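Local coordinates for translocator protein BipD (PDB 3NFT) that is required for epithelial-cell invasion and survival within host cells, and probably regulates secretion of the effectors BipB and BipC, at residues E53-R58 against N260-V265; R232-P237 against Q248-A253; D80-V85 against G146-F151. All coordinates share one frame; numbering follows the deposited sequence. Where two conformers were deposited one is given.

Contact 1: residues E53-R58 against N260-V265; sequences EFASLR and NIQNDV
Phe54 is the first residue of 53-58 to meet helix 244-295, and it meets two residues there at once. Its chi1 of -171° sets CG opposite the backbone nitrogen, which carries the ring out to the flank of 260-265. The far end of the ring, CZ, stands 4.1 Å from Ile261 CG2, the two side chains crossing at about a right angle. On the CD2 side the ring packs against the aliphatic start of Gln262, with Phe54 CD2 3.9 Å from Gln262 CB. Gln262 is extended through CG and CD (chi1 -176°) and runs past the ring in the opposite direction, so that its amide arrives at the ring edge and in the ring plane, Gln262 NE2 lying 4.0 Å from Phe54 CD2. The amide is turned almost perpendicular to the ring, their planes 86° apart.

Ala55 then receives the end of the same glutamine. Its CB is 3.3 Å from Gln262 NE2, and the same nitrogen is 3.4 Å from Ala55 CA: a tight fit of a polar group on the small surface of an alanine, without any hydrogen bond between the segments. The contact thus illustrates how a glutamine can serve as an apolar spacer along its stem while its amide nitrogen rests against the CB and CA of Ala55.

Lys258, one turn before Gln262, hydrogen-bonds through NZ to Phe54 O. Phe54 also stacks on Phe151 and touches Met158, both of helix 121-160, and reaches Phe78 of helix 76-103. The C-terminal part of helix 41-56 is therefore packed among three long helices, with 260-265 forming one wall.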
ATOM      1  N   GLU A  53      -1.579 -36.705  16.600  1.00  7.50           N
ATOM      2  CA  GLU A  53      -0.536 -37.551  17.165  1.00  7.48           C
ATOM      3  C   GLU A  53      -0.297 -37.203  18.623  1.00  7.92           C
ATOM      4  O   GLU A  53      -0.200 -38.079  19.474  1.00  8.30           O
ATOM      5  CB  GLU A  53       0.766 -37.409  16.389  1.00  9.00           C
ATOM      6  CG  GLU A  53       1.785 -38.466  16.729  1.00  8.70           C
ATOM      7  CD  GLU A  53       1.408 -39.874  16.319  1.00  9.93           C
ATOM      8  OE1 GLU A  53       0.541 -40.007  15.409  1.00 13.57           O
ATOM      9  OE2 GLU A  53       1.928 -40.855  16.889  1.00 10.15           O
ATOM     10  N   PHE A  54      -0.212 -35.907  18.894  1.00  7.53           N
ATOM     11  CA  PHE A  54      -0.025 -35.422  20.269  1.00  8.19           C
ATOM     12  C   PHE A  54      -1.181 -35.850  21.152  1.00  8.14           C
ATOM     13  O   PHE A  54      -1.020 -36.311  22.287  1.00  9.18           O
ATOM     14  CB  PHE A  54       0.106 -33.910  20.222  1.00  8.43           C
ATOM     15  CG  PHE A  54       0.521 -33.268  21.530  1.00  7.56           C
ATOM     16  CD1 PHE A  54       1.867 -32.975  21.768  1.00  9.22           C
ATOM     17  CD2 PHE A  54      -0.421 -32.913  22.477  1.00  9.50           C
ATOM     18  CE1 PHE A  54       2.252 -32.349  22.933  1.00  9.98           C
ATOM     19  CE2 PHE A  54      -0.019 -32.306  23.665  1.00  7.30           C
ATOM     20  CZ  PHE A  54       1.339 -32.019  23.869  1.00  8.37           C
ATOM     21  N   ALA A  55      -2.387 -35.675  20.645  1.00  8.68           N
ATOM     22  CA  ALA A  55      -3.585 -36.033  21.390  1.00  9.36           C
ATOM     23  C   ALA A  55      -3.618 -37.512  21.738  1.00 10.26           C
ATOM     24  O   ALA A  55      -4.127 -37.903  22.809  1.00 12.18           O
ATOM     25  CB  ALA A  55      -4.851 -35.668  20.567  1.00  9.32           C
ATOM     26  N   SER A  56      -3.101 -38.339  20.829  0.57  9.52           N
ATOM     27  CA  SER A  56      -3.118 -39.791  20.995  0.57 10.30           C
ATOM     28  C   SER A  56      -2.147 -40.310  22.060  0.57 10.82           C
ATOM     29  O   SER A  56      -2.268 -41.436  22.527  0.57 10.60           O
ATOM     30  CB  SER A  56      -2.854 -40.479  19.659  0.57 10.48           C
ATOM     31  OG  SER A  56      -1.484 -40.530  19.346  0.57 11.41           O
ATOM     32  N   LEU A  57      -1.146 -39.503  22.417  1.00 11.93           N
ATOM     33  CA  LEU A  57      -0.193 -39.937  23.415  1.00 12.50           C
ATOM     34  C   LEU A  57      -0.910 -40.230  24.742  1.00 12.53           C
ATOM     35  O   LEU A  57      -1.799 -39.474  25.144  1.00 14.60           O
ATOM     36  CB  LEU A  57       0.917 -38.891  23.552  1.00 13.52           C
ATOM     37  CG  LEU A  57       2.155 -39.332  24.309  1.00 15.66           C
ATOM     38  CD1 LEU A  57       3.375 -38.740  23.710  1.00 17.10           C
ATOM     39  CD2 LEU A  57       1.972 -38.923  25.777  1.00 16.46           C
ATOM     40  N   ARG A  58      -0.551 -41.342  25.375  1.00 12.33           N
ATOM     41  CA  ARG A  58      -1.104 -41.738  26.653  1.00 15.05           C
ATOM     42  C   ARG A  58      -0.080 -42.381  27.513  1.00 14.15           C
ATOM     43  O   ARG A  58       0.706 -43.198  27.037  1.00 13.11           O
ATOM     44  CB  ARG A  58      -2.200 -42.767  26.438  1.00 16.85           C
ATOM     45  CG  ARG A  58      -3.364 -42.163  25.864  1.00 22.74           C
ATOM     46  CD  ARG A  58      -4.462 -43.070  26.004  1.00 25.51           C
ATOM     47  NE  ARG A  58      -5.677 -42.461  25.544  1.00 27.64           N
ATOM     48  CZ  ARG A  58      -6.832 -43.117  25.575  1.00 28.46           C
ATOM     49  NH1 ARG A  58      -6.873 -44.334  26.111  1.00 30.07           N
ATOM     50  NH2 ARG A  58      -7.927 -42.522  25.158  1.00 29.60           N
ATOM     51  N   ASN A 260      -3.591 -28.569  27.865  1.00 11.03           N
ATOM     52  CA  ASN A 260      -3.439 -27.128  27.728  1.00 10.08           C
ATOM     53  C   ASN A 260      -2.449 -26.805  26.584  1.00 10.15           C
ATOM     54  O   ASN A 260      -2.682 -25.882  25.779  1.00  9.78           O
ATOM     55  CB  ASN A 260      -2.970 -26.536  29.052  1.00 11.03           C
ATOM     56  CG  ASN A 260      -3.221 -25.036  29.184  1.00 11.58           C
ATOM     57  OD1 ASN A 260      -3.409 -24.270  28.196  1.00 14.73           O
ATOM     58  ND2 ASN A 260      -3.201 -24.592  30.431  1.00 12.77           N
ATOM     59  N   ILE A 261      -1.324 -27.519  26.551  1.00 10.18           N
ATOM     60  CA  ILE A 261      -0.328 -27.307  25.494  1.00  9.49           C
ATOM     61  C   ILE A 261      -0.942 -27.635  24.133  1.00  9.86           C
ATOM     62  O   ILE A 261      -0.781 -26.860  23.204  1.00 10.79           O
ATOM     63  CB  ILE A 261       0.952 -28.111  25.720  1.00  9.21           C
ATOM     64  CG1 ILE A 261       1.654 -27.644  27.011  1.00  8.75           C
ATOM     65  CG2 ILE A 261       1.887 -28.022  24.470  1.00 10.10           C
ATOM     66  CD1 ILE A 261       2.882 -28.518  27.357  1.00 10.87           C
ATOM     67  N   GLN A 262      -1.747 -28.707  24.059  1.00  9.03           N
ATOM     68  CA  GLN A 262      -2.410 -29.025  22.793  1.00  8.92           C
ATOM     69  C   GLN A 262      -3.346 -27.873  22.385  1.00  9.11           C
ATOM     70  O   GLN A 262      -3.409 -27.496  21.218  1.00  9.72           O
ATOM     71  CB  GLN A 262      -3.241 -30.306  22.888  1.00  9.42           C
ATOM     72  CG  GLN A 262      -3.858 -30.686  21.563  1.00 10.41           C
ATOM     73  CD  GLN A 262      -4.776 -31.905  21.601  1.00 12.06           C
ATOM     74  OE1 GLN A 262      -5.842 -31.943  20.918  1.00 15.66           O
ATOM     75  NE2 GLN A 262      -4.384 -32.917  22.352  1.00 12.31           N
ATOM     76  N   ASN A 263      -4.091 -27.330  23.348  1.00  9.35           N
ATOM     77  CA  ASN A 263      -4.982 -26.232  23.026  1.00 10.54           C
ATOM     78  C   ASN A 263      -4.249 -24.988  22.529  1.00 10.72           C
ATOM     79  O   ASN A 263      -4.695 -24.316  21.624  1.00 11.27           O
ATOM     80  CB  ASN A 263      -5.864 -25.855  24.209  1.00 11.79           C
ATOM     81  CG  ASN A 263      -6.943 -24.884  23.808  1.00 16.49           C
ATOM     82  OD1 ASN A 263      -6.781 -23.678  23.933  1.00 20.45           O
ATOM     83  ND2 ASN A 263      -8.019 -25.412  23.217  1.00 22.59           N
ATOM     84  N   ASP A 264      -3.098 -24.697  23.112  1.00 10.91           N
ATOM     85  CA  ASP A 264      -2.303 -23.559  22.683  1.00 11.88           C
ATOM     86  C   ASP A 264      -1.916 -23.710  21.225  1.00 11.75           C
ATOM     87  O   ASP A 264      -1.979 -22.755  20.448  1.00 12.04           O
ATOM     88  CB  ASP A 264      -1.020 -23.437  23.517  1.00 12.23           C
ATOM     89  CG  ASP A 264      -1.260 -23.043  24.953  1.00 14.92           C
ATOM     90  OD1 ASP A 264      -2.305 -22.432  25.254  1.00 17.14           O
ATOM     91  OD2 ASP A 264      -0.395 -23.387  25.787  1.00 16.35           O
ATOM     92  N   VAL A 265      -1.502 -24.921  20.870  1.00 11.45           N
ATOM     93  CA  VAL A 265      -1.037 -25.199  19.514  1.00 12.63           C
ATOM     94  C   VAL A 265      -2.217 -25.240  18.546  1.00 12.29           C
ATOM     95  O   VAL A 265      -2.126 -24.667  17.456  1.00 13.00           O
ATOM     96  CB  VAL A 265      -0.198 -26.452  19.457  1.00 13.28           C
ATOM     97  CG1 VAL A 265       0.166 -26.817  18.018  1.00 13.78           C
ATOM     98  CG2 VAL A 265       1.100 -26.218  20.268  1.00 13.35           C
TER

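Contact 2: residues R232-P237 against Q248-A253; sequences RDSLPP and QAWNTA
Trp250 leans across from helix 244-295 to the turn that follows helix 226-233, and its indole can be followed atom by atom. From CB the chi1 of 167° turns CG away from the backbone nitrogen, so the ring system extends toward Ser234 and Leu235. CD1, the first ring atom to touch, comes 3.3 Å from Ser234 O. Next along the rim, NE1 donates to Ser234 OG over 3.0 Å; the bond is bent, with 144° at the hydrogen, and the hydroxyl oxygen sits 20° out of the indole plane. Beyond the nitrogen the surroundings become apolar: CE2 lies 3.9 Å from Leu235 CD2, and CZ2 is closer still, 3.5 Å from that same methyl. One indole thus reads two successive residues of the turn, the serine with its pyrrole side and the leucine with its benzene side.

Ser234 OG is itself anchored, since it also hydrogen-bonds to Met231 O; it thereby links the tryptophan to the last turn of helix 226-233. Just before it, Arg232 grips Asp233 side-on, NE and NH2 both converging on OD2.

Around the indole stand Phe254, Trp242 of strand 240-243 and Ile175 of strand 172-175, while Leu235 leans on Ile180 and Ile184 of helix 177-189. The indole packs the mixed alpha-beta region, which is inserted between the two long helices of the predicted coiled coil, against the start of helix 244-295, an organisation consistent with the fold of the type III secretion tip-protein family.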
ATOM      1  N   ARG A 232       6.581 -30.598  35.409  1.00 11.37           N
ATOM      2  CA  ARG A 232       7.782 -30.931  36.189  1.00 11.94           C
ATOM      3  C   ARG A 232       7.501 -30.955  37.697  1.00 12.89           C
ATOM      4  O   ARG A 232       7.877 -31.904  38.417  1.00 13.17           O
ATOM      5  CB  ARG A 232       8.913 -29.936  35.896  1.00 12.46           C
ATOM      6  CG  ARG A 232      10.270 -30.346  36.417  1.00 13.52           C
ATOM      7  CD  ARG A 232      11.228 -29.142  36.429  1.00 17.68           C
ATOM      8  NE  ARG A 232      10.677 -28.095  37.290  1.00 22.61           N
ATOM      9  CZ  ARG A 232      10.904 -26.785  37.179  1.00 24.50           C
ATOM     10  NH1 ARG A 232      11.691 -26.299  36.223  1.00 23.42           N
ATOM     11  NH2 ARG A 232      10.294 -25.952  38.016  1.00 24.19           N
ATOM     12  N   ASP A 233       6.851 -29.905  38.188  1.00 15.75           N
ATOM     13  CA  ASP A 233       6.594 -29.782  39.630  1.00 16.19           C
ATOM     14  C   ASP A 233       5.553 -30.758  40.170  1.00 16.21           C
ATOM     15  O   ASP A 233       5.454 -30.946  41.390  1.00 18.38           O
ATOM     16  CB  ASP A 233       6.138 -28.371  39.972  1.00 17.54           C
ATOM     17  CG  ASP A 233       7.213 -27.343  39.788  1.00 18.93           C
ATOM     18  OD1 ASP A 233       6.828 -26.151  39.794  1.00 22.20           O
ATOM     19  OD2 ASP A 233       8.423 -27.684  39.633  1.00 21.50           O
ATOM     20  N   SER A 234       4.811 -31.425  39.283  1.00 14.26           N
ATOM     21  CA  SER A 234       3.835 -32.422  39.708  1.00 13.78           C
ATOM     22  C   SER A 234       4.463 -33.749  40.129  1.00 13.43           C
ATOM     23  O   SER A 234       3.798 -34.580  40.740  1.00 14.79           O
ATOM     24  CB  SER A 234       2.798 -32.691  38.604  1.00 13.45           C
ATOM     25  OG  SER A 234       3.362 -33.448  37.532  1.00 13.61           O
ATOM     26  N   LEU A 235       5.712 -33.973  39.731  1.00 13.40           N
ATOM     27  CA  LEU A 235       6.319 -35.297  39.820  1.00 12.59           C
ATOM     28  C   LEU A 235       6.854 -35.595  41.214  1.00 12.11           C
ATOM     29  O   LEU A 235       7.403 -34.703  41.891  1.00 13.64           O
ATOM     30  CB  LEU A 235       7.451 -35.422  38.831  1.00 13.08           C
ATOM     31  CG  LEU A 235       6.959 -35.561  37.391  1.00 13.89           C
ATOM     32  CD1 LEU A 235       8.015 -35.069  36.436  1.00 16.46           C
ATOM     33  CD2 LEU A 235       6.508 -37.044  37.145  1.00 16.24           C
ATOM     34  N   PRO A 236       6.725 -36.853  41.647  1.00 11.93           N
ATOM     35  CA  PRO A 236       7.376 -37.329  42.867  1.00 11.87           C
ATOM     36  C   PRO A 236       8.827 -37.653  42.555  1.00 12.06           C
ATOM     37  O   PRO A 236       9.258 -37.565  41.400  1.00 12.50           O
ATOM     38  CB  PRO A 236       6.588 -38.594  43.177  1.00 11.86           C
ATOM     39  CG  PRO A 236       6.376 -39.176  41.805  1.00 11.39           C
ATOM     40  CD  PRO A 236       6.095 -37.976  40.920  1.00 11.61           C
ATOM     41  N   PRO A 237       9.590 -38.060  43.571  1.00 12.29           N
ATOM     42  CA  PRO A 237      11.001 -38.421  43.357  1.00 11.59           C
ATOM     43  C   PRO A 237      11.194 -39.825  42.787  1.00 11.92           C
ATOM     44  O   PRO A 237      10.205 -40.546  42.637  1.00 12.80           O
ATOM     45  CB  PRO A 237      11.600 -38.306  44.769  1.00 12.22           C
ATOM     46  CG  PRO A 237      10.491 -38.592  45.592  1.00 14.12           C
ATOM     47  CD  PRO A 237       9.257 -38.004  44.996  1.00 13.24           C
ATOM     48  N   GLN A 248      -3.437 -42.344  39.263  1.00 11.81           N
ATOM     49  CA  GLN A 248      -4.408 -41.803  38.333  1.00 13.00           C
ATOM     50  C   GLN A 248      -4.674 -40.332  38.594  1.00 12.39           C
ATOM     51  O   GLN A 248      -4.883 -39.574  37.667  1.00 11.87           O
ATOM     52  CB  GLN A 248      -5.708 -42.622  38.373  1.00 13.73           C
ATOM     53  CG  GLN A 248      -5.500 -43.999  37.742  1.00 15.49           C
ATOM     54  CD  GLN A 248      -6.754 -44.877  37.695  1.00 20.19           C
ATOM     55  OE1 GLN A 248      -7.701 -44.688  38.461  1.00 23.62           O
ATOM     56  NE2 GLN A 248      -6.735 -45.874  36.818  1.00 21.92           N
ATOM     57  N   ALA A 249      -4.662 -39.931  39.873  1.00 12.06           N
ATOM     58  CA  ALA A 249      -4.818 -38.528  40.202  1.00 12.38           C
ATOM     59  C   ALA A 249      -3.673 -37.710  39.615  1.00 11.52           C
ATOM     60  O   ALA A 249      -3.894 -36.608  39.081  1.00 12.65           O
ATOM     61  CB  ALA A 249      -4.860 -38.321  41.708  1.00 12.41           C
ATOM     62  N   TRP A 250      -2.446 -38.218  39.744  1.00 11.24           N
ATOM     63  CA  TRP A 250      -1.290 -37.545  39.183  1.00 11.58           C
ATOM     64  C   TRP A 250      -1.388 -37.484  37.644  1.00 11.46           C
ATOM     65  O   TRP A 250      -1.168 -36.452  37.023  1.00 11.97           O
ATOM     66  CB  TRP A 250       0.026 -38.221  39.626  1.00 11.38           C
ATOM     67  CG  TRP A 250       1.151 -37.699  38.784  1.00 10.32           C
ATOM     68  CD1 TRP A 250       1.780 -36.487  38.903  1.00 10.75           C
ATOM     69  CD2 TRP A 250       1.664 -38.292  37.576  1.00  9.73           C
ATOM     70  NE1 TRP A 250       2.694 -36.333  37.895  1.00 12.26           N
ATOM     71  CE2 TRP A 250       2.641 -37.418  37.062  1.00 10.88           C
ATOM     72  CE3 TRP A 250       1.422 -39.497  36.922  1.00 11.97           C
ATOM     73  CZ2 TRP A 250       3.345 -37.695  35.888  1.00 11.31           C
ATOM     74  CZ3 TRP A 250       2.124 -39.779  35.767  1.00 11.51           C
ATOM     75  CH2 TRP A 250       3.065 -38.887  35.255  1.00 10.55           C
ATOM     76  N   ASN A 251      -1.745 -38.613  37.040  1.00 11.19           N
ATOM     77  CA  ASN A 251      -1.853 -38.723  35.577  1.00 12.20           C
ATOM     78  C   ASN A 251      -2.887 -37.734  35.065  1.00 11.56           C
ATOM     79  O   ASN A 251      -2.699 -37.084  34.055  1.00 12.34           O
ATOM     80  CB  ASN A 251      -2.236 -40.159  35.210  1.00 13.33           C
ATOM     81  CG  ASN A 251      -2.073 -40.483  33.740  1.00 17.21           C
ATOM     82  OD1 ASN A 251      -1.447 -39.741  32.974  1.00 22.54           O
ATOM     83  ND2 ASN A 251      -2.598 -41.642  33.349  1.00 17.94           N
ATOM     84  N   THR A 252      -3.987 -37.594  35.802  1.00 12.14           N
ATOM     85  CA  THR A 252      -5.023 -36.655  35.404  1.00 12.74           C
ATOM     86  C   THR A 252      -4.504 -35.220  35.428  1.00 12.18           C
ATOM     87  O   THR A 252      -4.762 -34.440  34.514  1.00 12.70           O
ATOM     88  CB  THR A 252      -6.279 -36.822  36.261  1.00 13.58           C
ATOM     89  OG1 THR A 252      -6.818 -38.140  36.026  1.00 15.25           O
ATOM     90  CG2 THR A 252      -7.327 -35.750  35.946  1.00 14.39           C
ATOM     91  N   ALA A 253      -3.767 -34.861  36.475  1.00 12.23           N
ATOM     92  CA  ALA A 253      -3.195 -33.527  36.518  1.00 12.39           C
ATOM     93  C   ALA A 253      -2.209 -33.306  35.384  1.00 12.41           C
ATOM     94  O   ALA A 253      -2.203 -32.252  34.755  1.00 12.48           O
ATOM     95  CB  ALA A 253      -2.525 -33.282  37.859  1.00 12.27           C
TER

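Contact 3: residues D80-V85 against G146-F151; sequences DARVAV and GLTKYF
Arg82 sets CG beside its backbone nitrogen, and a bend at chi3 (55°) then swings the guanidinium along helix 121-160 toward Lys149. Thr148 answers with chi1 of -57°, which places CG2 toward Arg82 and leaves OG1 to hydrogen-bond with Val144 O of its own helix. The polar and apolar branches of the threonine are thus sorted, and the methyl makes the closest approach to the arginine: Thr148 CG2 is 3.6 Å from Arg82 CG, and Ala81 CB adds a looser touch on that methyl at 4.4 Å.

Lys149 places CD over one face of the guanidinium, offset toward the rim, with Lys149 CD standing 3.6 Å from Arg82 NH1. The ammonium ends only 4.4 Å away, Lys149 NZ from Arg82 NH1, an approach of like charges probably eased by the salt bridge of Arg82 NH2 to Glu145; Arg82 NH1 also hydrogen-bonds to Gln152.

Leu47 of helix 41-56 touches both Ala81 and Thr148 on the buried side. The two segments run almost exactly antiparallel (176°) with their axes 9.8 Å apart, a geometry characteristic of an antiparallel helical bundle, here joining helix 76-103 to the predicted coiled coil.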
ATOM      1  N   ASP A  80       6.941 -33.811   9.362  1.00 10.81           N
ATOM      2  CA  ASP A  80       6.210 -33.651   8.116  1.00 11.15           C
ATOM      3  C   ASP A  80       5.508 -32.283   8.140  1.00  9.68           C
ATOM      4  O   ASP A  80       5.444 -31.594   7.130  1.00 10.93           O
ATOM      5  CB  ASP A  80       5.120 -34.727   7.973  1.00 12.33           C
ATOM      6  CG  ASP A  80       5.648 -36.144   7.693  1.00 15.11           C
ATOM      7  OD1 ASP A  80       6.784 -36.307   7.240  1.00 20.01           O
ATOM      8  OD2 ASP A  80       4.856 -37.111   7.889  1.00 19.97           O
ATOM      9  N   ALA A  81       4.939 -31.907   9.292  1.00  9.56           N
ATOM     10  CA  ALA A  81       4.253 -30.608   9.394  1.00  8.67           C
ATOM     11  C   ALA A  81       5.241 -29.445   9.228  1.00  9.51           C
ATOM     12  O   ALA A  81       4.971 -28.484   8.535  1.00  9.98           O
ATOM     13  CB  ALA A  81       3.507 -30.480  10.680  1.00  8.65           C
ATOM     14  N   ARG A  82       6.386 -29.530   9.904  1.00 10.43           N
ATOM     15  CA  ARG A  82       7.389 -28.478   9.795  1.00 12.00           C
ATOM     16  C   ARG A  82       7.857 -28.325   8.343  1.00 12.37           C
ATOM     17  O   ARG A  82       7.999 -27.200   7.841  1.00 13.99           O
ATOM     18  CB  ARG A  82       8.556 -28.797  10.713  1.00 11.84           C
ATOM     19  CG  ARG A  82       8.150 -28.673  12.171  1.00 14.76           C
ATOM     20  CD  ARG A  82       9.210 -29.263  13.106  1.00 18.74           C
ATOM     21  NE  ARG A  82      10.496 -28.635  12.846  1.00 23.34           N
ATOM     22  CZ  ARG A  82      11.677 -29.145  13.145  1.00 26.81           C
ATOM     23  NH1 ARG A  82      11.783 -30.318  13.757  1.00 29.10           N
ATOM     24  NH2 ARG A  82      12.764 -28.437  12.857  1.00 27.31           N
ATOM     25  N   VAL A  83       8.099 -29.439   7.670  1.00 13.84           N
ATOM     26  CA  VAL A  83       8.511 -29.416   6.263  1.00 14.78           C
ATOM     27  C   VAL A  83       7.450 -28.763   5.358  1.00 13.87           C
ATOM     28  O   VAL A  83       7.759 -27.924   4.481  1.00 14.90           O
ATOM     29  CB  VAL A  83       8.828 -30.832   5.763  1.00 15.45           C
ATOM     30  CG1 VAL A  83       8.966 -30.842   4.245  1.00 18.54           C
ATOM     31  CG2 VAL A  83      10.105 -31.339   6.446  1.00 18.18           C
ATOM     32  N   ALA A  84       6.191 -29.093   5.616  1.00 12.82           N
ATOM     33  CA  ALA A  84       5.102 -28.574   4.810  1.00 12.07           C
ATOM     34  C   ALA A  84       4.909 -27.072   5.045  1.00 11.22           C
ATOM     35  O   ALA A  84       4.622 -26.337   4.114  1.00 12.15           O
ATOM     36  CB  ALA A  84       3.822 -29.336   5.083  1.00 11.49           C
ATOM     37  N   VAL A  85       5.107 -26.603   6.283  1.00  9.92           N
ATOM     38  CA  VAL A  85       4.934 -25.204   6.586  1.00 10.28           C
ATOM     39  C   VAL A  85       6.027 -24.405   5.865  1.00 10.75           C
ATOM     40  O   VAL A  85       5.758 -23.362   5.263  1.00 11.11           O
ATOM     41  CB  VAL A  85       4.987 -24.946   8.090  1.00  9.94           C
ATOM     42  CG1 VAL A  85       5.120 -23.482   8.368  1.00 10.52           C
ATOM     43  CG2 VAL A  85       3.711 -25.509   8.788  1.00 10.89           C
ATOM     44  N   GLY A 146       8.732 -22.912  14.915  1.00 12.28           N
ATOM     45  CA  GLY A 146       9.234 -22.966  16.290  1.00 11.10           C
ATOM     46  C   GLY A 146       8.244 -23.587  17.248  1.00 10.42           C
ATOM     47  O   GLY A 146       8.586 -24.418  18.099  1.00 10.72           O
ATOM     48  N   LEU A 147       6.993 -23.182  17.138  1.00 10.05           N
ATOM     49  CA  LEU A 147       5.980 -23.742  18.013  1.00 10.97           C
ATOM     50  C   LEU A 147       5.781 -25.235  17.733  1.00  9.46           C
ATOM     51  O   LEU A 147       5.513 -26.001  18.646  1.00  9.91           O
ATOM     52  CB  LEU A 147       4.683 -22.953  17.937  1.00 12.98           C
ATOM     53  CG  LEU A 147       4.571 -21.765  18.919  1.00 17.42           C
ATOM     54  CD1 LEU A 147       4.387 -22.208  20.360  1.00 20.90           C
ATOM     55  CD2 LEU A 147       5.779 -20.816  18.846  1.00 20.29           C
ATOM     56  N   THR A 148       5.908 -25.641  16.475  1.00  9.35           N
ATOM     57  CA  THR A 148       5.753 -27.052  16.167  1.00  8.74           C
ATOM     58  C   THR A 148       6.952 -27.850  16.680  1.00  8.74           C
ATOM     59  O   THR A 148       6.810 -28.978  17.133  1.00  9.60           O
ATOM     60  CB  THR A 148       5.509 -27.289  14.661  1.00  9.13           C
ATOM     61  OG1 THR A 148       4.343 -26.538  14.258  1.00 11.55           O
ATOM     62  CG2 THR A 148       5.302 -28.776  14.362  1.00 10.59           C
ATOM     63  N   LYS A 149       8.146 -27.261  16.615  1.00  9.33           N
ATOM     64  CA  LYS A 149       9.288 -27.904  17.239  1.00 10.12           C
ATOM     65  C   LYS A 149       9.109 -28.091  18.743  1.00  9.58           C
ATOM     66  O   LYS A 149       9.424 -29.148  19.311  1.00  9.68           O
ATOM     67  CB  LYS A 149      10.546 -27.094  16.944  1.00 11.93           C
ATOM     68  CG  LYS A 149      11.755 -27.641  17.614  1.00 17.26           C
ATOM     69  CD  LYS A 149      12.208 -28.987  17.111  1.00 24.39           C
ATOM     70  CE  LYS A 149      13.676 -29.210  17.514  1.00 26.93           C
ATOM     71  NZ  LYS A 149      14.077 -30.619  17.448  1.00 32.26           N
ATOM     72  N   TYR A 150       8.617 -27.054  19.408  1.00  9.23           N
ATOM     73  CA  TYR A 150       8.242 -27.152  20.817  1.00  8.72           C
ATOM     74  C   TYR A 150       7.256 -28.278  21.077  1.00  7.97           C
ATOM     75  O   TYR A 150       7.433 -29.109  21.953  1.00  9.00           O
ATOM     76  CB  TYR A 150       7.658 -25.834  21.263  1.00  9.58           C
ATOM     77  CG  TYR A 150       6.760 -25.834  22.490  1.00  9.21           C
ATOM     78  CD1 TYR A 150       7.229 -26.215  23.751  1.00  9.56           C
ATOM     79  CD2 TYR A 150       5.463 -25.381  22.410  1.00 11.24           C
ATOM     80  CE1 TYR A 150       6.420 -26.157  24.852  1.00 11.82           C
ATOM     81  CE2 TYR A 150       4.635 -25.325  23.518  1.00 10.30           C
ATOM     82  CZ  TYR A 150       5.117 -25.716  24.749  1.00 10.40           C
ATOM     83  OH  TYR A 150       4.307 -25.631  25.853  1.00 11.17           O
ATOM     84  N   PHE A 151       6.203 -28.287  20.259  1.00  7.96           N
ATOM     85  CA  PHE A 151       5.108 -29.260  20.373  1.00  6.84           C
ATOM     86  C   PHE A 151       5.680 -30.668  20.229  1.00  7.17           C
ATOM     87  O   PHE A 151       5.341 -31.549  21.000  1.00  7.82           O
ATOM     88  CB  PHE A 151       4.087 -28.919  19.285  1.00  7.30           C
ATOM     89  CG  PHE A 151       2.725 -29.555  19.426  1.00  8.00           C
ATOM     90  CD1 PHE A 151       2.039 -29.579  20.628  1.00  8.34           C
ATOM     91  CD2 PHE A 151       2.083 -30.030  18.270  1.00  8.86           C
ATOM     92  CE1 PHE A 151       0.744 -30.090  20.716  1.00 10.03           C
ATOM     93  CE2 PHE A 151       0.791 -30.517  18.345  1.00  8.80           C
ATOM     94  CZ  PHE A 151       0.126 -30.559  19.559  1.00  9.87           C
TER

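In the fold
Contacts 1 and 3 belong to one bundle: their centres lie about 14 Å apart, and Phe54 and Phe151 meet where they join. Both bring N-terminal helices against the long coiled-coil helices, consistent with the N-terminal domain shielding that region from premature oligomerisation. Neither forms a hydrogen bond across its segments; ring, methyl and aliphatic stems do the packing, and in contact 3 the charged ends of Arg82 and the exposed Lys149 come close together. Contact 2 shares helix 244-295 with contact 1 but sits about 26 Å from the chain centre. Though outlying, it is buried where the other two are only partly so, and it alone pairs a direct hydrogen bond with apolar packing across its segments.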